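Local coordinates for ubiquinol-cytochrome C chaperone (Brucella abortus NCTC 8038, PDB 6RWT), which is a bacterial homolog of the chaperone Cbp3 and probably, like it, binds newly synthesized cytochrome b during assembly of respiratory complex III, at residues Gly149-Gln154 and Met175-Val180; Arg156-Glu161 and Asp171-Asp176; Ala12-Val17 and Ala72-Asp77; Glu22-Ala27 and Leu52-Ala57. One frame throughout, in Å; residues are numbered along the deposited sequence. Where two conformers were deposited one is given.

Contact 1: Gly149-Gln154 and Met175-Val180; sequences GAYVLQ and MDVDQV
Met175 starts the segment 175-180 with two separate touches on helix 149-154. Its carbonyl O comes to the edge of the Tyr151 ring, in the ring plane and 3.4 Å from CE1 of Tyr151. Its side chain crosses that of Gln154 at about a right angle: chi1 (-59°) puts CG 3.8 Å from the backbone C of Gln154, and the bends at chi2 and chi3 bring the methyl CE to Gln154 OE1. Asp176 turns away from the helix and braces its own loop instead. There its OD1, approached from above the carboxylate plane, accepts Asp178 N at 3.0 Å, an Asx turn that leads into the 3-10 turn 177-179. Val177 then lies across the tyrosine. CB of Val177 is 3.8 Å from Tyr151 CE1, and its CG2 makes an off-centre CH-pi contact, 4.3 Å from the ring centroid and displaced toward CD1. Val180 finishes the contact, with CG2 packed 4.0 Å from Tyr151 CB and CG1 more distantly facing Ala150 CB. Packing thus joins the two segments, while the phenol OH of Tyr151 is hydrogen-bonded to His53 of helix 43-61. The C-terminal tail runs against helix 145-161 and is also gripped by the loop after helix 2-28, where Arg32 binds the carbonyls of Val177 and Val180 and Phe33 meets the Tyr151 ring edge-to-face.

Contact 2: Arg156-Glu161 and Asp171-Asp176; sequences RDCLRE and DISYMD
Leu159 reaches from helix 156-161 to the extended segment 171-176 by its branches. CB does not aim at the loop. With CG set beside the backbone N (chi1 -71°), CG comes 4.0 Å from the carbonyl O of Ser173, and beyond it the chain forks. CD2 makes the closer contacts: it lies 3.5 Å from Ser173 O and 3.7 Å from CG1 of Ile172, whose side chain it crosses obliquely. CD1 goes to Tyr174 instead, 4.2 Å from CE2 of that ring. Tyr174 starts out away from the helix, but its ring returns, and its OH is hydrogen-bonded to the backbone O of His53 on helix 43-61. One residue before Leu159, Cys158 points toward the loop. Its SG is 3.9 Å from both O and OG of Ser173, and its CB is 3.9 Å from SD of Met175. The salt bridges lie within helix 145-161: Arg156 holds Asp157 OD1 side-on through NE and NH2, both from the same face of the carboxylate, while its NH1 reaches Leu119 O; Arg160, its NH1 over one face of the Arg156 guanidinium and offset toward the rim, adds charge only, with no N-H aimed at OD1. Chemically, the link from helix to loop therefore rests on methyl, aromatic and sulfur surfaces fitting together, with the Ser173 carbonyl touched by a leucine methyl and a thiol sulfur at van der Waals range.

Contact 3: Ala12-Val17 and Ala72-Asp77; sequences ANEAIV and AQEIAD. With MG (magnesium ion), chain C.
A hydrated magnesium site set beside a small apolar patch joins Asn13, Glu14 and Val17 of helix 2-28 to Glu74 of helix 66-89, well away from the centre of the chain. The short axes cross at -58° and stay 10.9 Å apart, so side chains fill the gap. Asn13 and Glu74 meet tip to tip: ND2 of Asn13 donates to Glu74 OE2 at 3.1 Å, from above the carboxylate plane, and ND2 also donates to Glu14 OE1 on its own helix. This shared amide lies between two carboxylates whose nearest oxygens, Glu14 OE1 and Glu74 OE2, are 4.3 Å apart, and probably eases their repulsion. A metal-bound water donates to both of those oxygens and may add to this. Beside the polar pair, Val17 CG2 packs 3.7 Å from Glu74 CB, crossing the acid's stem, which bends at chi2 (-87°). Glu74 OE1 takes the magnesium ion at 2.1 Å. Five waters complete the coordination; a second one donates to Glu14 OE2 and a third to Asp77 OD2. One direct carboxylate oxygen, with further acids holding the waters, is typical of a six-coordinate magnesium ion held by one inner-sphere carboxylate and otherwise through outer-sphere contacts.

Contact 4: Glu22-Ala27 and Leu52-Ala57; sequences EVIVAA and LHIFLA
Ile24 lays its CG2 methyl against two residues of helix 52-57 at once, 3.7 Å from Ile54 CD1 and 3.8 Å from His53 CB. Its other arm continues along the same helix, with CD1 4.0 Å from Ala57 CB. Ile24 and Ile54 cross at about a right angle, whereas Ile24 and His53 slide past each other in opposite directions. A turn further on, Ala27 meets the imidazole: its CB is 3.5 Å from His53 CD2, and its backbone C lies over one ring face, offset toward the rim. This is close helix-on-helix packing in the core of an all-helical fold. The segments run at 136° to each other with axes 9.4 Å apart; their backbones come nearest at Ile24 and His53, with Ala27 and Ala57 packing to the sides of that point. Both nitrogens of the imidazole are engaged, ND1 by a hydrogen bond with Met49 O on its own helix and NE2 by Tyr151. Ile54 extends the apolar layer to helices 66-89 and 100-120, touching Ile75, Phe79 and Phe108.

Contact 4 lies deepest, its centre about 4 Å from the centre of the chain, and the other three are arranged around it. Two probable hydrogen bonds tie it to the C-terminal region, Tyr151 OH of contact 1 to His53 NE2 and Tyr174 OH of contact 2 to His53 O, each 2.8 Å long. Contacts 1 and 2 share Met175 and Asp176, lie 10 Å apart between centres and both use helix 145-161. Contact 3 uses helix 2-28 as contact 4 does and joins it through Ile75, whose CG2 is 3.5 Å from Ile54 CD1. The magnesium ion of contact 3 is about 13 Å from the nearest Ile54 atom, CD1, while contacts 1 and 3 lie on opposite sides of the chain's centre.

Contact 1: Gly149-Gln154 and Met175-Val180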
loop_
_atom_site.group_PDB
_atom_site.type_symbol
_atom_site.label_atom_id
_atom_site.label_comp_id
_atom_site.label_asym_id
_atom_site.label_seq_id
_atom_site.Cartn_x
_atom_site.Cartn_y
_atom_site.Cartn_z
ATOM N N GLY A 149 14.209 -0.993 1.304
ATOM C CA GLY A 149 14.180 0.457 1.130
ATOM C C GLY A 149 14.512 0.917 -0.285
ATOM O O GLY A 149 13.848 1.811 -0.822
ATOM N N ALA A 150 15.523 0.304 -0.899
ATOM C CA ALA A 150 15.848 0.584 -2.305
ATOM C C ALA A 150 14.663 0.290 -3.233
ATOM O O ALA A 150 14.353 1.091 -4.114
ATOM C CB ALA A 150 17.079 -0.200 -2.746
ATOM N N TYR A 151 14.003 -0.848 -3.020
ATOM C CA TYR A 151 12.777 -1.193 -3.767
ATOM C C TYR A 151 11.678 -0.136 -3.586
ATOM O O TYR A 151 11.066 0.299 -4.561
ATOM C CB TYR A 151 12.275 -2.585 -3.364
ATOM C CG TYR A 151 10.863 -2.940 -3.807
ATOM C CD1 TYR A 151 10.602 -3.407 -5.099
ATOM C CD2 TYR A 151 9.791 -2.840 -2.917
ATOM C CE1 TYR A 151 9.311 -3.738 -5.493
ATOM C CE2 TYR A 151 8.498 -3.164 -3.305
ATOM C CZ TYR A 151 8.261 -3.627 -4.590
ATOM O OH TYR A 151 6.980 -3.967 -4.977
ATOM N N VAL A 152 11.457 0.300 -2.348
ATOM C CA VAL A 152 10.408 1.295 -2.054
ATOM C C VAL A 152 10.701 2.646 -2.740
ATOM O O VAL A 152 9.807 3.244 -3.339
ATOM C CB VAL A 152 10.181 1.448 -0.525
ATOM C CG1 VAL A 152 9.229 2.598 -0.215
ATOM C CG2 VAL A 152 9.618 0.157 0.060
ATOM N N LEU A 153 11.948 3.105 -2.671
ATOM C CA LEU A 153 12.375 4.334 -3.363
ATOM C C LEU A 153 12.149 4.254 -4.885
ATOM O O LEU A 153 11.617 5.193 -5.480
ATOM C CB LEU A 153 13.843 4.662 -3.048
ATOM C CG LEU A 153 14.088 5.250 -1.653
ATOM C CD1 LEU A 153 15.504 4.969 -1.159
ATOM C CD2 LEU A 153 13.794 6.746 -1.651
ATOM N N GLN A 154 12.524 3.132 -5.501
ATOM C CA GLN A 154 12.301 2.933 -6.942
ATOM C C GLN A 154 10.809 2.876 -7.325
ATOM O O GLN A 154 10.427 3.409 -8.368
ATOM C CB GLN A 154 13.033 1.684 -7.449
ATOM C CG GLN A 154 14.550 1.798 -7.406
ATOM C CD GLN A 154 15.248 0.562 -7.943
ATOM O OE1 GLN A 154 14.820 -0.026 -8.934
ATOM N NE2 GLN A 154 16.343 0.172 -7.300
ATOM N N MET A 175 7.664 -1.809 -9.305
ATOM C CA MET A 175 8.896 -2.435 -9.784
ATOM C C MET A 175 8.862 -3.953 -9.539
ATOM O O MET A 175 8.166 -4.422 -8.635
ATOM C CB MET A 175 10.114 -1.806 -9.101
ATOM C CG MET A 175 10.280 -0.300 -9.319
ATOM S SD MET A 175 10.464 0.247 -11.035
ATOM C CE MET A 175 12.023 -0.529 -11.456
ATOM N N ASP A 176 9.568 -4.714 -10.374
ATOM C CA ASP A 176 9.807 -6.150 -10.148
ATOM C C ASP A 176 10.926 -6.271 -9.108
ATOM O O ASP A 176 12.093 -6.009 -9.404
ATOM C CB ASP A 176 10.201 -6.845 -11.474
ATOM C CG ASP A 176 10.522 -8.355 -11.328
ATOM O OD1 ASP A 176 10.507 -8.920 -10.211
ATOM O OD2 ASP A 176 10.818 -8.987 -12.373
ATOM N N VAL A 177 10.571 -6.691 -7.894
ATOM C CA VAL A 177 11.543 -6.821 -6.802
ATOM C C VAL A 177 12.747 -7.730 -7.135
ATOM O O VAL A 177 13.829 -7.519 -6.598
ATOM C CB VAL A 177 10.849 -7.235 -5.467
ATOM C CG1 VAL A 177 10.398 -8.688 -5.497
ATOM C CG2 VAL A 177 11.766 -6.972 -4.274
ATOM N N ASP A 178 12.570 -8.705 -8.032
ATOM C CA ASP A 178 13.676 -9.598 -8.453
ATOM C C ASP A 178 14.808 -8.897 -9.223
ATOM O O ASP A 178 15.919 -9.429 -9.306
ATOM C CB ASP A 178 13.140 -10.757 -9.303
ATOM C CG ASP A 178 12.234 -11.697 -8.525
ATOM O OD1 ASP A 178 12.495 -11.936 -7.331
ATOM O OD2 ASP A 178 11.261 -12.213 -9.117
ATOM N N GLN A 179 14.507 -7.734 -9.805
ATOM C CA GLN A 179 15.496 -6.914 -10.504
ATOM C C GLN A 179 16.225 -5.902 -9.603
ATOM O O GLN A 179 17.098 -5.182 -10.087
ATOM C CB GLN A 179 14.832 -6.184 -11.679
ATOM C CG GLN A 179 14.163 -7.118 -12.685
ATOM C CD GLN A 179 13.457 -6.383 -13.813
ATOM O OE1 GLN A 179 12.843 -5.331 -13.606
ATOM N NE2 GLN A 179 13.532 -6.937 -15.014
ATOM N N VAL A 180 15.887 -5.843 -8.311
ATOM C CA VAL A 180 16.600 -4.970 -7.359
ATOM C C VAL A 180 17.974 -5.568 -7.038
ATOM O O VAL A 180 18.073 -6.751 -6.701
ATOM C CB VAL A 180 15.799 -4.777 -6.045
ATOM C CG1 VAL A 180 16.576 -3.932 -5.037
ATOM C CG2 VAL A 180 14.462 -4.120 -6.338
#

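Contact 2: Arg156-Glu161 and Asp171-Asp176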
loop_
_atom_site.group_PDB
_atom_site.type_symbol
_atom_site.label_atom_id
_atom_site.label_comp_id
_atom_site.label_asym_id
_atom_site.label_seq_id
_atom_site.Cartn_x
_atom_site.Cartn_y
_atom_site.Cartn_z
ATOM N N ARG A 156 8.422 4.514 -5.711
ATOM C CA ARG A 156 7.996 5.914 -5.609
ATOM C C ARG A 156 8.338 6.657 -6.906
ATOM O O ARG A 156 7.484 7.378 -7.458
ATOM C CB ARG A 156 8.652 6.595 -4.393
ATOM C CG ARG A 156 8.156 8.007 -4.062
ATOM C CD ARG A 156 8.739 9.126 -4.925
ATOM N NE ARG A 156 10.192 9.017 -5.059
ATOM C CZ ARG A 156 11.084 9.470 -4.178
ATOM N NH1 ARG A 156 10.711 10.108 -3.069
ATOM N NH2 ARG A 156 12.379 9.287 -4.424
ATOM N N ASP A 157 9.568 6.467 -7.389
ATOM C CA ASP A 157 10.026 7.102 -8.634
ATOM C C ASP A 157 9.168 6.681 -9.833
ATOM O O ASP A 157 8.725 7.525 -10.599
ATOM C CB ASP A 157 11.508 6.789 -8.897
ATOM C CG ASP A 157 12.458 7.493 -7.917
ATOM O OD1 ASP A 157 12.027 8.383 -7.151
ATOM O OD2 ASP A 157 13.665 7.156 -7.924
ATOM N N CYS A 158 8.912 5.382 -9.969
ATOM C CA CYS A 158 8.080 4.865 -11.064
ATOM C C CYS A 158 6.655 5.414 -11.041
ATOM O O CYS A 158 6.148 5.902 -12.054
ATOM C CB CYS A 158 8.050 3.337 -11.025
ATOM S SG CYS A 158 6.882 2.570 -12.179
ATOM N N LEU A 159 6.018 5.347 -9.876
ATOM C CA LEU A 159 4.658 5.869 -9.732
ATOM C C LEU A 159 4.564 7.362 -10.090
ATOM O O LEU A 159 3.615 7.775 -10.753
ATOM C CB LEU A 159 4.109 5.603 -8.320
ATOM C CG LEU A 159 3.774 4.139 -7.976
ATOM C CD1 LEU A 159 3.589 3.981 -6.473
ATOM C CD2 LEU A 159 2.546 3.624 -8.722
ATOM N N ARG A 160 5.556 8.149 -9.671
ATOM C CA ARG A 160 5.576 9.598 -9.927
ATOM C C ARG A 160 5.620 9.936 -11.420
ATOM O O ARG A 160 5.036 10.937 -11.855
ATOM C CB ARG A 160 6.773 10.241 -9.218
ATOM C CG ARG A 160 6.807 11.766 -9.282
ATOM C CD ARG A 160 7.737 12.342 -8.223
ATOM N NE ARG A 160 9.100 11.836 -8.367
ATOM C CZ ARG A 160 10.081 11.983 -7.468
ATOM N NH1 ARG A 160 9.886 12.639 -6.318
ATOM N NH2 ARG A 160 11.280 11.459 -7.724
ATOM N N GLU A 161 6.307 9.099 -12.193
ATOM C CA GLU A 161 6.468 9.322 -13.635
ATOM C C GLU A 161 5.254 8.912 -14.474
ATOM O O GLU A 161 5.143 9.324 -15.630
ATOM C CB GLU A 161 7.713 8.599 -14.150
ATOM C CG GLU A 161 9.020 9.233 -13.711
ATOM C CD GLU A 161 10.201 8.689 -14.490
ATOM O OE1 GLU A 161 10.381 7.451 -14.521
ATOM O OE2 GLU A 161 10.945 9.500 -15.078
ATOM N N ASP A 171 -3.826 2.537 -15.063
ATOM C CA ASP A 171 -2.495 2.059 -15.502
ATOM C C ASP A 171 -1.403 2.223 -14.432
ATOM O O ASP A 171 -0.423 2.942 -14.623
ATOM C CB ASP A 171 -2.072 2.754 -16.810
ATOM C CG ASP A 171 -2.992 2.429 -17.983
ATOM O OD1 ASP A 171 -3.782 1.460 -17.916
ATOM O OD2 ASP A 171 -2.905 3.144 -19.000
ATOM N N ILE A 172 -1.565 1.503 -13.327
ATOM C CA ILE A 172 -0.614 1.508 -12.205
ATOM C C ILE A 172 0.390 0.356 -12.374
ATOM O O ILE A 172 0.040 -0.715 -12.887
ATOM C CB ILE A 172 -1.358 1.414 -10.842
ATOM C CG1 ILE A 172 -0.417 1.704 -9.663
ATOM C CG2 ILE A 172 -2.041 0.052 -10.643
ATOM C CD1 ILE A 172 -1.139 1.886 -8.331
ATOM N N SER A 173 1.640 0.585 -11.966
ATOM C CA SER A 173 2.631 -0.491 -11.893
ATOM C C SER A 173 3.648 -0.238 -10.780
ATOM O O SER A 173 3.889 0.911 -10.380
ATOM C CB SER A 173 3.335 -0.705 -13.247
ATOM O OG SER A 173 3.984 0.469 -13.692
ATOM N N TYR A 174 4.200 -1.334 -10.267
ATOM C CA TYR A 174 5.291 -1.337 -9.296
ATOM C C TYR A 174 6.516 -1.981 -9.946
ATOM O O TYR A 174 6.420 -2.629 -11.000
ATOM C CB TYR A 174 4.892 -2.129 -8.039
ATOM C CG TYR A 174 3.789 -1.456 -7.234
ATOM C CD1 TYR A 174 2.449 -1.529 -7.635
ATOM C CD2 TYR A 174 4.081 -0.709 -6.089
ATOM C CE1 TYR A 174 1.445 -0.896 -6.906
ATOM C CE2 TYR A 174 3.084 -0.079 -5.360
ATOM C CZ TYR A 174 1.759 -0.162 -5.770
ATOM O OH TYR A 174 0.744 0.471 -5.051
ATOM N N MET A 175 7.664 -1.809 -9.305
ATOM C CA MET A 175 8.896 -2.435 -9.784
ATOM C C MET A 175 8.862 -3.953 -9.539
ATOM O O MET A 175 8.166 -4.422 -8.635
ATOM C CB MET A 175 10.114 -1.806 -9.101
ATOM C CG MET A 175 10.280 -0.300 -9.319
ATOM S SD MET A 175 10.464 0.247 -11.035
ATOM C CE MET A 175 12.023 -0.529 -11.456
ATOM N N ASP A 176 9.568 -4.714 -10.374
ATOM C CA ASP A 176 9.807 -6.150 -10.148
ATOM C C ASP A 176 10.926 -6.271 -9.108
ATOM O O ASP A 176 12.093 -6.009 -9.404
ATOM C CB ASP A 176 10.201 -6.845 -11.474
ATOM C CG ASP A 176 10.522 -8.355 -11.328
ATOM O OD1 ASP A 176 10.507 -8.920 -10.211
ATOM O OD2 ASP A 176 10.818 -8.987 -12.373
#

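Contact 3: Ala12-Val17 and Ala72-Asp77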
loop_
_atom_site.group_PDB
_atom_site.type_symbol
_atom_site.label_atom_id
_atom_site.label_comp_id
_atom_site.label_asym_id
_atom_site.label_seq_id
_atom_site.Cartn_x
_atom_site.Cartn_y
_atom_site.Cartn_z
ATOM N N ALA A 12 -17.352 1.733 -15.630
ATOM C CA ALA A 12 -15.907 1.765 -15.889
ATOM C C ALA A 12 -15.104 1.965 -14.601
ATOM O O ALA A 12 -14.048 1.343 -14.421
ATOM C CB ALA A 12 -15.566 2.855 -16.893
ATOM N N ASN A 13 -15.623 2.811 -13.707
ATOM C CA ASN A 13 -14.992 3.070 -12.403
ATOM C C ASN A 13 -14.806 1.787 -11.601
ATOM O O ASN A 13 -13.730 1.550 -11.048
ATOM C CB ASN A 13 -15.817 4.063 -11.571
ATOM C CG ASN A 13 -15.174 4.371 -10.220
ATOM O OD1 ASN A 13 -14.194 5.117 -10.144
ATOM N ND2 ASN A 13 -15.729 3.797 -9.145
ATOM N N GLU A 14 -15.847 0.962 -11.554
ATOM C CA GLU A 14 -15.782 -0.304 -10.815
ATOM C C GLU A 14 -14.724 -1.248 -11.393
ATOM O O GLU A 14 -13.985 -1.889 -10.635
ATOM C CB GLU A 14 -17.163 -0.968 -10.732
ATOM C CG GLU A 14 -18.225 -0.138 -9.992
ATOM C CD GLU A 14 -17.783 0.316 -8.608
ATOM O OE1 GLU A 14 -17.672 1.538 -8.390
ATOM O OE2 GLU A 14 -17.528 -0.549 -7.740
ATOM N N ALA A 15 -14.637 -1.313 -12.721
ATOM C CA ALA A 15 -13.590 -2.097 -13.396
ATOM C C ALA A 15 -12.174 -1.570 -13.105
ATOM O O ALA A 15 -11.259 -2.358 -12.871
ATOM C CB ALA A 15 -13.850 -2.153 -14.894
ATOM N N ILE A 16 -12.006 -0.248 -13.106
ATOM C CA ILE A 16 -10.715 0.394 -12.767
ATOM C C ILE A 16 -10.280 0.098 -11.321
ATOM O O ILE A 16 -9.126 -0.259 -11.079
ATOM C CB ILE A 16 -10.760 1.922 -13.039
ATOM C CG1 ILE A 16 -10.820 2.178 -14.557
ATOM C CG2 ILE A 16 -9.565 2.660 -12.428
ATOM C CD1 ILE A 16 -11.249 3.580 -14.936
ATOM N N VAL A 17 -11.202 0.240 -10.371
ATOM C CA VAL A 17 -10.901 -0.024 -8.954
ATOM C C VAL A 17 -10.444 -1.486 -8.766
ATOM O O VAL A 17 -9.453 -1.748 -8.082
ATOM C CB VAL A 17 -12.107 0.310 -8.041
ATOM C CG1 VAL A 17 -11.883 -0.173 -6.616
ATOM C CG2 VAL A 17 -12.380 1.812 -8.042
ATOM N N ALA A 72 -8.003 7.224 -4.802
ATOM C CA ALA A 72 -7.363 6.984 -3.489
ATOM C C ALA A 72 -8.400 6.579 -2.427
ATOM O O ALA A 72 -8.172 5.637 -1.669
ATOM C CB ALA A 72 -6.580 8.212 -3.025
ATOM N N GLN A 73 -9.538 7.283 -2.393
ATOM C CA GLN A 73 -10.644 6.937 -1.484
ATOM C C GLN A 73 -11.157 5.499 -1.726
ATOM O O GLN A 73 -11.419 4.755 -0.770
ATOM C CB GLN A 73 -11.824 7.910 -1.654
ATOM C CG GLN A 73 -11.610 9.345 -1.191
ATOM C CD GLN A 73 -12.840 10.236 -1.414
ATOM O OE1 GLN A 73 -13.704 9.955 -2.261
ATOM N NE2 GLN A 73 -12.922 11.318 -0.648
ATOM N N GLU A 74 -11.302 5.126 -3.002
ATOM C CA GLU A 74 -11.746 3.779 -3.395
ATOM C C GLU A 74 -10.762 2.696 -2.938
ATOM O O GLU A 74 -11.179 1.665 -2.416
ATOM C CB GLU A 74 -11.930 3.673 -4.918
ATOM C CG GLU A 74 -13.076 4.500 -5.510
ATOM C CD GLU A 74 -14.431 3.805 -5.512
ATOM O OE1 GLU A 74 -14.583 2.715 -4.902
ATOM O OE2 GLU A 74 -15.368 4.363 -6.143
ATOM N N ILE A 75 -9.470 2.935 -3.152
ATOM C CA ILE A 75 -8.432 1.968 -2.772
ATOM C C ILE A 75 -8.359 1.822 -1.244
ATOM O O ILE A 75 -8.266 0.701 -0.730
ATOM C CB ILE A 75 -7.061 2.339 -3.383
ATOM C CG1 ILE A 75 -7.108 2.167 -4.912
ATOM C CG2 ILE A 75 -5.948 1.503 -2.757
ATOM C CD1 ILE A 75 -7.580 0.805 -5.381
ATOM N N ALA A 76 -8.441 2.939 -0.522
ATOM C CA ALA A 76 -8.520 2.912 0.945
ATOM C C ALA A 76 -9.745 2.123 1.444
ATOM O O ALA A 76 -9.618 1.294 2.343
ATOM C CB ALA A 76 -8.518 4.328 1.515
ATOM N N ASP A 77 -10.904 2.336 0.816
ATOM C CA ASP A 77 -12.144 1.599 1.146
ATOM C C ASP A 77 -11.952 0.089 0.976
ATOM O O ASP A 77 -12.291 -0.698 1.875
ATOM C CB ASP A 77 -13.313 2.079 0.257
ATOM C CG ASP A 77 -14.668 1.473 0.656
ATOM O OD1 ASP A 77 -15.089 1.652 1.820
ATOM O OD2 ASP A 77 -15.335 0.842 -0.198
HETATM MG MG MG C . -16.105 1.463 -4.322
HETATM O O HOH W 1 -17.349 2.492 -5.815
HETATM O O HOH W 2 -15.709 -0.036 -5.691
HETATM O O HOH W 3 -14.947 0.532 -2.914
HETATM O O HOH W 4 -17.872 0.585 -3.674
HETATM O O HOH W 5 -16.586 3.011 -2.902
#

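Contact 4: Glu22-Ala27 and Leu52-Ala57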
loop_
_atom_site.group_PDB
_atom_site.type_symbol
_atom_site.label_atom_id
_atom_site.label_comp_id
_atom_site.label_asym_id
_atom_site.label_seq_id
_atom_site.Cartn_x
_atom_site.Cartn_y
_atom_site.Cartn_z
ATOM N N GLU A 22 -6.090 -5.194 -7.613
ATOM C CA GLU A 22 -5.433 -6.470 -7.936
ATOM C C GLU A 22 -3.932 -6.331 -8.229
ATOM O O GLU A 22 -3.142 -7.184 -7.805
ATOM C CB GLU A 22 -6.179 -7.196 -9.066
ATOM C CG GLU A 22 -7.521 -7.730 -8.579
ATOM C CD GLU A 22 -8.303 -8.512 -9.615
ATOM O OE1 GLU A 22 -8.164 -8.259 -10.830
ATOM O OE2 GLU A 22 -9.092 -9.382 -9.196
ATOM N N VAL A 23 -3.538 -5.243 -8.897
ATOM C CA VAL A 23 -2.110 -4.944 -9.114
ATOM C C VAL A 23 -1.372 -4.718 -7.786
ATOM O O VAL A 23 -0.256 -5.231 -7.594
ATOM C CB VAL A 23 -1.893 -3.743 -10.069
ATOM C CG1 VAL A 23 -0.427 -3.318 -10.124
ATOM C CG2 VAL A 23 -2.352 -4.098 -11.479
ATOM N N ILE A 24 -1.998 -3.966 -6.878
ATOM C CA ILE A 24 -1.412 -3.686 -5.553
ATOM C C ILE A 24 -1.234 -4.995 -4.759
ATOM O O ILE A 24 -0.155 -5.246 -4.197
ATOM C CB ILE A 24 -2.263 -2.650 -4.766
ATOM C CG1 ILE A 24 -2.291 -1.310 -5.508
ATOM C CG2 ILE A 24 -1.710 -2.447 -3.357
ATOM C CD1 ILE A 24 -3.268 -0.285 -4.961
ATOM N N VAL A 25 -2.277 -5.831 -4.735
ATOM C CA VAL A 25 -2.238 -7.116 -4.016
ATOM C C VAL A 25 -1.142 -8.043 -4.582
ATOM O O VAL A 25 -0.384 -8.656 -3.823
ATOM C CB VAL A 25 -3.627 -7.808 -4.031
ATOM C CG1 VAL A 25 -3.557 -9.261 -3.567
ATOM C CG2 VAL A 25 -4.613 -7.027 -3.166
ATOM N N ALA A 26 -1.048 -8.125 -5.908
ATOM C CA ALA A 26 -0.011 -8.940 -6.558
ATOM C C ALA A 26 1.397 -8.456 -6.203
ATOM O O ALA A 26 2.290 -9.263 -5.919
ATOM C CB ALA A 26 -0.203 -8.944 -8.068
ATOM N N ALA A 27 1.596 -7.141 -6.210
ATOM C CA ALA A 27 2.899 -6.572 -5.834
ATOM C C ALA A 27 3.306 -6.939 -4.395
ATOM O O ALA A 27 4.457 -7.278 -4.144
ATOM C CB ALA A 27 2.914 -5.062 -6.049
ATOM N N LEU A 52 2.195 -1.426 3.046
ATOM C CA LEU A 52 3.285 -0.709 2.368
ATOM C C LEU A 52 2.899 -0.326 0.930
ATOM O O LEU A 52 3.134 0.808 0.505
ATOM C CB LEU A 52 4.574 -1.552 2.382
ATOM C CG LEU A 52 5.772 -1.051 1.572
ATOM C CD1 LEU A 52 6.228 0.315 2.068
ATOM C CD2 LEU A 52 6.919 -2.054 1.645
ATOM N N HIS A 53 2.330 -1.282 0.190
ATOM C CA HIS A 53 1.973 -1.061 -1.220
ATOM C C HIS A 53 0.739 -0.151 -1.378
ATOM O O HIS A 53 0.693 0.691 -2.289
ATOM C CB HIS A 53 1.840 -2.411 -1.965
ATOM C CG HIS A 53 3.160 -3.085 -2.202
ATOM N ND1 HIS A 53 3.835 -3.798 -1.229
ATOM C CD2 HIS A 53 3.950 -3.115 -3.301
ATOM C CE1 HIS A 53 4.979 -4.243 -1.729
ATOM N NE2 HIS A 53 5.077 -3.830 -2.980
ATOM N N ILE A 54 -0.232 -0.278 -0.469
ATOM C CA ILE A 54 -1.362 0.654 -0.415
ATOM C C ILE A 54 -0.873 2.088 -0.115
ATOM O O ILE A 54 -1.259 3.039 -0.812
ATOM C CB ILE A 54 -2.432 0.183 0.614
ATOM C CG1 ILE A 54 -3.111 -1.105 0.137
ATOM C CG2 ILE A 54 -3.461 1.277 0.899
ATOM C CD1 ILE A 54 -4.107 -0.949 -1.004
ATOM N N PHE A 55 0.007 2.230 0.883
ATOM C CA PHE A 55 0.621 3.517 1.188
ATOM C C PHE A 55 1.256 4.157 -0.061
ATOM O O PHE A 55 1.073 5.343 -0.320
ATOM C CB PHE A 55 1.687 3.404 2.303
ATOM C CG PHE A 55 2.739 4.474 2.215
ATOM C CD1 PHE A 55 2.500 5.734 2.727
ATOM C CD2 PHE A 55 3.946 4.236 1.550
ATOM C CE1 PHE A 55 3.449 6.744 2.593
ATOM C CE2 PHE A 55 4.890 5.237 1.404
ATOM C CZ PHE A 55 4.640 6.493 1.933
ATOM N N LEU A 56 2.046 3.381 -0.800
ATOM C CA LEU A 56 2.714 3.915 -1.998
ATOM C C LEU A 56 1.711 4.491 -2.997
ATOM O O LEU A 56 1.945 5.566 -3.565
ATOM C CB LEU A 56 3.604 2.859 -2.668
ATOM C CG LEU A 56 4.997 2.684 -2.055
ATOM C CD1 LEU A 56 5.607 1.334 -2.412
ATOM C CD2 LEU A 56 5.927 3.818 -2.475
ATOM N N ALA A 57 0.596 3.794 -3.195
ATOM C CA ALA A 57 -0.472 4.296 -4.086
ATOM C C ALA A 57 -1.118 5.597 -3.576
ATOM O O ALA A 57 -1.263 6.564 -4.330
ATOM C CB ALA A 57 -1.534 3.226 -4.299
#